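Local coordinates for conserved protein (Methanosarcina mazei, PDB 2NR4) that binds flavin mononucleotide as a flavoprotein, probably of the FMN-binding split-barrel kind, though its biological function is unknown, at residues A[70-82]-A[110-124]. Residues are numbered along the deposited sequence; the frame is centred on the assembly and turned at random.
Sequences VLKEKCLASNVVY and FPVLKEAIAWVVFEC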
loop_
_atom_site.group_PDB
_atom_site.type_symbol
_atom_site.label_atom_id
_atom_site.label_comp_id
_atom_site.label_asym_id
_atom_site.label_seq_id
_atom_site.Cartn_x
_atom_site.Cartn_y
_atom_site.Cartn_z
ATOM N N VAL A 70 6.554 10.346 -24.330
ATOM C CA VAL A 70 6.515 11.675 -23.732
ATOM C C VAL A 70 7.263 12.713 -24.573
ATOM O O VAL A 70 6.759 13.809 -24.848
ATOM C CB VAL A 70 7.012 11.634 -22.300
ATOM C CG1 VAL A 70 7.252 13.053 -21.782
ATOM C CG2 VAL A 70 5.948 10.890 -21.425
ATOM N N LEU A 71 8.445 12.340 -25.003
ATOM C CA LEU A 71 9.218 13.146 -25.924
ATOM C C LEU A 71 8.415 13.559 -27.167
ATOM O O LEU A 71 8.354 14.740 -27.471
ATOM C CB LEU A 71 10.476 12.375 -26.326
ATOM C CG LEU A 71 11.810 12.782 -25.723
ATOM C CD1 LEU A 71 11.805 12.826 -24.209
ATOM C CD2 LEU A 71 12.859 11.799 -26.220
ATOM N N LYS A 72 7.784 12.607 -27.854
ATOM C CA LYS A 72 7.004 12.910 -29.048
ATOM C C LYS A 72 5.665 13.592 -28.794
ATOM O O LYS A 72 5.317 14.547 -29.491
ATOM C CB LYS A 72 6.712 11.657 -29.853
ATOM C CG LYS A 72 5.933 11.981 -31.148
ATOM C CD LYS A 72 5.232 10.767 -31.717
ATOM C CE LYS A 72 5.141 10.882 -33.226
ATOM N NZ LYS A 72 4.795 9.563 -33.813
ATOM N N GLU A 73 4.905 13.070 -27.830
ATOM C CA GLU A 73 3.510 13.440 -27.656
ATOM C C GLU A 73 3.243 14.405 -26.523
ATOM O O GLU A 73 2.196 15.054 -26.502
ATOM C CB GLU A 73 2.660 12.183 -27.490
ATOM C CG GLU A 73 2.702 11.321 -28.757
ATOM C CD GLU A 73 1.979 10.008 -28.618
ATOM O OE1 GLU A 73 1.359 9.746 -27.556
ATOM O OE2 GLU A 73 2.031 9.222 -29.592
ATOM N N LYS A 74 4.168 14.470 -25.568
ATOM C CA LYS A 74 4.041 15.332 -24.349
ATOM C C LYS A 74 2.730 15.162 -23.578
ATOM O O LYS A 74 2.095 16.139 -23.087
ATOM C CB LYS A 74 4.345 16.804 -24.648
ATOM C CG LYS A 74 5.777 17.040 -25.156
ATOM C CD LYS A 74 5.752 16.968 -26.681
ATOM C CE LYS A 74 6.957 17.633 -27.313
ATOM N NZ LYS A 74 6.948 17.334 -28.785
ATOM N N CYS A 75 2.338 13.908 -23.443
ATOM C CA CYS A 75 1.124 13.549 -22.719
ATOM C C CYS A 75 1.318 12.180 -22.089
ATOM O O CYS A 75 1.972 11.282 -22.672
ATOM C CB CYS A 75 -0.091 13.510 -23.655
ATOM S SG CYS A 75 -1.733 13.267 -22.920
ATOM N N LEU A 76 0.760 12.035 -20.888
ATOM C CA LEU A 76 0.890 10.780 -20.099
ATOM C C LEU A 76 -0.255 10.752 -19.115
ATOM O O LEU A 76 -0.648 11.811 -18.602
ATOM C CB LEU A 76 2.261 10.769 -19.413
ATOM C CG LEU A 76 2.647 9.861 -18.241
ATOM C CD1 LEU A 76 4.164 9.908 -18.115
ATOM C CD2 LEU A 76 1.963 10.255 -16.896
ATOM N N ALA A 77 -0.809 9.573 -18.832
ATOM C CA ALA A 77 -1.888 9.480 -17.850
ATOM C C ALA A 77 -1.436 8.599 -16.672
ATOM O O ALA A 77 -0.798 7.575 -16.879
ATOM C CB ALA A 77 -3.115 8.866 -18.480
ATOM N N SER A 78 -1.723 9.035 -15.449
ATOM C CA SER A 78 -1.604 8.142 -14.319
ATOM C C SER A 78 -2.774 7.167 -14.286
ATOM O O SER A 78 -3.921 7.528 -14.599
ATOM C CB SER A 78 -1.614 8.979 -13.017
ATOM O OG SER A 78 -2.796 9.769 -12.912
ATOM N N ASN A 79 -2.512 5.946 -13.849
ATOM C CA ASN A 79 -3.533 4.933 -13.554
ATOM C C ASN A 79 -3.252 4.290 -12.194
ATOM O O ASN A 79 -2.221 3.609 -12.027
ATOM C CB ASN A 79 -3.516 3.810 -14.589
ATOM C CG ASN A 79 -3.805 4.340 -16.000
ATOM O OD1 ASN A 79 -4.965 4.405 -16.414
ATOM N ND2 ASN A 79 -2.764 4.793 -16.699
ATOM N N VAL A 80 -4.180 4.473 -11.269
ATOM C CA VAL A 80 -4.053 3.845 -9.932
ATOM C C VAL A 80 -4.493 2.402 -10.032
ATOM O O VAL A 80 -5.614 2.114 -10.482
ATOM C CB VAL A 80 -4.863 4.591 -8.819
ATOM C CG1 VAL A 80 -4.807 3.774 -7.506
ATOM C CG2 VAL A 80 -4.326 6.027 -8.632
ATOM N N VAL A 81 -3.598 1.506 -9.649
ATOM C CA VAL A 81 -3.810 0.070 -9.770
ATOM C C VAL A 81 -3.436 -0.577 -8.418
ATOM O O VAL A 81 -2.343 -0.332 -7.891
ATOM C CB VAL A 81 -2.931 -0.438 -10.949
ATOM C CG1 VAL A 81 -2.635 -1.962 -10.852
ATOM C CG2 VAL A 81 -3.513 0.036 -12.334
ATOM N N TYR A 82 -4.336 -1.402 -7.874
ATOM C CA TYR A 82 -4.058 -2.162 -6.636
ATOM C C TYR A 82 -3.755 -3.632 -6.947
ATOM O O TYR A 82 -3.412 -4.386 -6.061
ATOM C CB TYR A 82 -5.262 -2.126 -5.674
ATOM C CG TYR A 82 -5.683 -0.742 -5.239
ATOM C CD1 TYR A 82 -4.753 0.247 -5.001
ATOM C CD2 TYR A 82 -7.021 -0.452 -5.019
ATOM C CE1 TYR A 82 -5.146 1.521 -4.574
ATOM C CE2 TYR A 82 -7.419 0.809 -4.609
ATOM C CZ TYR A 82 -6.479 1.789 -4.394
ATOM O OH TYR A 82 -6.878 3.046 -4.003
ATOM N N PHE A 110 -7.169 9.834 -25.483
ATOM C CA PHE A 110 -5.903 9.329 -24.922
ATOM C C PHE A 110 -6.144 8.023 -24.127
ATOM O O PHE A 110 -7.140 7.906 -23.426
ATOM C CB PHE A 110 -5.246 10.436 -24.067
ATOM C CG PHE A 110 -3.788 10.192 -23.789
ATOM C CD1 PHE A 110 -2.828 10.437 -24.774
ATOM C CD2 PHE A 110 -3.394 9.648 -22.570
ATOM C CE1 PHE A 110 -1.501 10.184 -24.550
ATOM C CE2 PHE A 110 -2.061 9.375 -22.335
ATOM C CZ PHE A 110 -1.117 9.646 -23.301
ATOM N N PRO A 111 -5.239 7.037 -24.241
ATOM C CA PRO A 111 -5.457 5.746 -23.613
ATOM C C PRO A 111 -5.244 5.776 -22.076
ATOM O O PRO A 111 -4.228 6.319 -21.605
ATOM C CB PRO A 111 -4.357 4.892 -24.225
ATOM C CG PRO A 111 -3.264 5.836 -24.537
ATOM C CD PRO A 111 -3.972 7.068 -24.992
ATOM N N VAL A 112 -6.188 5.193 -21.349
ATOM C CA VAL A 112 -6.011 4.892 -19.897
ATOM C C VAL A 112 -6.325 3.414 -19.720
ATOM O O VAL A 112 -6.903 2.805 -20.625
ATOM C CB VAL A 112 -6.886 5.792 -19.012
ATOM C CG1 VAL A 112 -6.487 7.272 -19.162
ATOM C CG2 VAL A 112 -8.396 5.592 -19.275
ATOM N N LEU A 113 -5.929 2.817 -18.595
ATOM C CA LEU A 113 -6.259 1.416 -18.345
ATOM C C LEU A 113 -7.727 1.226 -17.988
ATOM O O LEU A 113 -8.274 1.963 -17.174
ATOM C CB LEU A 113 -5.386 0.822 -17.244
ATOM C CG LEU A 113 -3.887 0.826 -17.567
ATOM C CD1 LEU A 113 -3.101 0.286 -16.351
ATOM C CD2 LEU A 113 -3.602 -0.035 -18.780
ATOM N N LYS A 114 -8.349 0.213 -18.588
ATOM C CA LYS A 114 -9.742 -0.114 -18.266
ATOM C C LYS A 114 -9.887 -0.545 -16.810
ATOM O O LYS A 114 -10.934 -0.307 -16.203
ATOM C CB LYS A 114 -10.237 -1.229 -19.158
ATOM C CG LYS A 114 -10.485 -0.755 -20.580
ATOM C CD LYS A 114 -10.765 -1.957 -21.487
ATOM C CE LYS A 114 -12.154 -2.457 -21.294
ATOM N NZ LYS A 114 -12.629 -2.855 -22.669
ATOM N N GLU A 115 -8.829 -1.161 -16.288
ATOM C CA GLU A 115 -8.800 -1.649 -14.914
ATOM C C GLU A 115 -8.242 -0.610 -13.920
ATOM O O GLU A 115 -8.059 -0.920 -12.747
ATOM C CB GLU A 115 -8.016 -2.954 -14.831
ATOM C CG GLU A 115 -8.705 -4.163 -15.516
ATOM C CD GLU A 115 -10.154 -4.406 -15.068
ATOM O OE1 GLU A 115 -10.476 -4.259 -13.858
ATOM O OE2 GLU A 115 -10.986 -4.766 -15.934
ATOM N N ALA A 116 -8.001 0.615 -14.372
ATOM C CA ALA A 116 -7.617 1.688 -13.442
ATOM C C ALA A 116 -8.702 1.994 -12.403
ATOM O O ALA A 116 -9.901 2.050 -12.706
ATOM C CB ALA A 116 -7.261 2.953 -14.195
ATOM N N ILE A 117 -8.275 2.198 -11.163
ATOM C CA ILE A 117 -9.183 2.680 -10.137
ATOM C C ILE A 117 -9.559 4.137 -10.414
ATOM O O ILE A 117 -10.726 4.514 -10.371
ATOM C CB ILE A 117 -8.516 2.550 -8.733
ATOM C CG1 ILE A 117 -8.035 1.094 -8.463
ATOM C CG2 ILE A 117 -9.438 3.087 -7.661
ATOM C CD1 ILE A 117 -9.119 0.096 -8.353
ATOM N N ALA A 118 -8.542 4.957 -10.662
ATOM C CA ALA A 118 -8.679 6.358 -10.998
ATOM C C ALA A 118 -7.578 6.732 -11.998
ATOM O O ALA A 118 -6.422 6.227 -11.902
ATOM C CB ALA A 118 -8.557 7.214 -9.717
ATOM N N TRP A 119 -7.899 7.626 -12.941
ATOM C CA TRP A 119 -6.908 8.060 -13.958
ATOM C C TRP A 119 -6.869 9.573 -14.057
ATOM O O TRP A 119 -7.887 10.255 -13.767
ATOM C CB TRP A 119 -7.170 7.381 -15.337
ATOM C CG TRP A 119 -8.564 7.584 -15.844
ATOM C CD1 TRP A 119 -9.621 6.715 -15.714
ATOM C CD2 TRP A 119 -9.076 8.751 -16.516
ATOM N NE1 TRP A 119 -10.769 7.279 -16.291
ATOM C CE2 TRP A 119 -10.453 8.517 -16.786
ATOM C CE3 TRP A 119 -8.499 9.958 -16.945
ATOM C CZ2 TRP A 119 -11.262 9.460 -17.448
ATOM C CZ3 TRP A 119 -9.301 10.891 -17.593
ATOM C CH2 TRP A 119 -10.677 10.639 -17.818
ATOM N N VAL A 120 -5.710 10.108 -14.417
ATOM C CA VAL A 120 -5.573 11.538 -14.718
ATOM C C VAL A 120 -4.764 11.631 -15.995
ATOM O O VAL A 120 -3.662 11.068 -16.079
ATOM C CB VAL A 120 -4.839 12.332 -13.596
ATOM C CG1 VAL A 120 -4.792 13.849 -13.939
ATOM C CG2 VAL A 120 -5.518 12.098 -12.214
ATOM N N VAL A 121 -5.295 12.326 -16.996
ATOM C CA VAL A 121 -4.507 12.627 -18.180
ATOM C C VAL A 121 -3.737 13.939 -17.958
ATOM O O VAL A 121 -4.330 14.987 -17.654
ATOM C CB VAL A 121 -5.405 12.714 -19.481
ATOM C CG1 VAL A 121 -4.501 12.975 -20.683
ATOM C CG2 VAL A 121 -6.190 11.438 -19.653
ATOM N N PHE A 122 -2.426 13.896 -18.151
ATOM C CA PHE A 122 -1.587 15.099 -17.981
ATOM C C PHE A 122 -0.899 15.510 -19.277
ATOM O O PHE A 122 -0.390 14.649 -20.002
ATOM C CB PHE A 122 -0.445 14.827 -17.011
ATOM C CG PHE A 122 -0.870 14.488 -15.597
ATOM C CD1 PHE A 122 -1.139 15.508 -14.667
ATOM C CD2 PHE A 122 -0.879 13.157 -15.172
ATOM C CE1 PHE A 122 -1.445 15.184 -13.321
ATOM C CE2 PHE A 122 -1.215 12.831 -13.866
ATOM C CZ PHE A 122 -1.492 13.866 -12.934
ATOM N N GLU A 123 -0.811 16.820 -19.506
ATOM C CA GLU A 123 0.160 17.394 -20.429
ATOM C C GLU A 123 1.506 17.466 -19.687
ATOM O O GLU A 123 1.581 17.950 -18.568
ATOM C CB GLU A 123 -0.251 18.823 -20.871
ATOM C CG GLU A 123 0.864 19.488 -21.705
ATOM C CD GLU A 123 0.416 20.789 -22.372
ATOM O OE1 GLU A 123 -0.761 21.183 -22.158
ATOM O OE2 GLU A 123 1.257 21.385 -23.101
ATOM N N CYS A 124 2.548 16.937 -20.309
ATOM C CA CYS A 124 3.919 17.018 -19.822
ATOM C C CYS A 124 4.564 18.296 -20.318
ATOM O O CYS A 124 4.566 18.589 -21.546
ATOM C CB CYS A 124 4.728 15.853 -20.370
ATOM S SG CYS A 124 4.058 14.237 -19.914
HETATM O O HOH W 1 -4.531 8.478 -11.265
#
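Val80 and the 117-118 backbone are joined by two nearly straight hydrogen bonds, Ile117 N to Val80 O at 2.7 Å and Val80 N to Ala118 O at 2.9 Å. The Asn79 side chain reaches strand 110-113: its OD1 accepts Leu113 N at 2.9 Å, the donor standing about 50° out of the amide's carbonyl plane. ND2 of the same amide donates to Ile34 O and Ser36 OG, which fixes its rotation. A water accepts a hydrogen bond from Ser78 OG and donates one to Ala118 O. Strands 75-79 and 118-124 run antiparallel, 163° between axes 4.5 Å apart, with Leu76-Phe122 and Ser78-Val120 as hydrogen-bonded pairs; they are neighbours in the six-stranded barrel. Strand 110-113 packs over the Cys75, Ala77 and Asn79 side. There Cys75 SG, anti to its own nitrogen (chi1 -173°), sits over the centre of the Phe110 ring, 3.5 Å from the centroid. Pro111 CD lies over the opposite face, toward the rim; CE2 of Phe110 is 4.0 Å from Ala77 CB. A serine replacing Phe110 would probably leave Cys75 SG without its aromatic partner and open a gap beside Ala77. Farther out, Ile117 CG1 lies over one face of Tyr82, whose OH is hydrogen-bonded to Pro154 O of the second subunit.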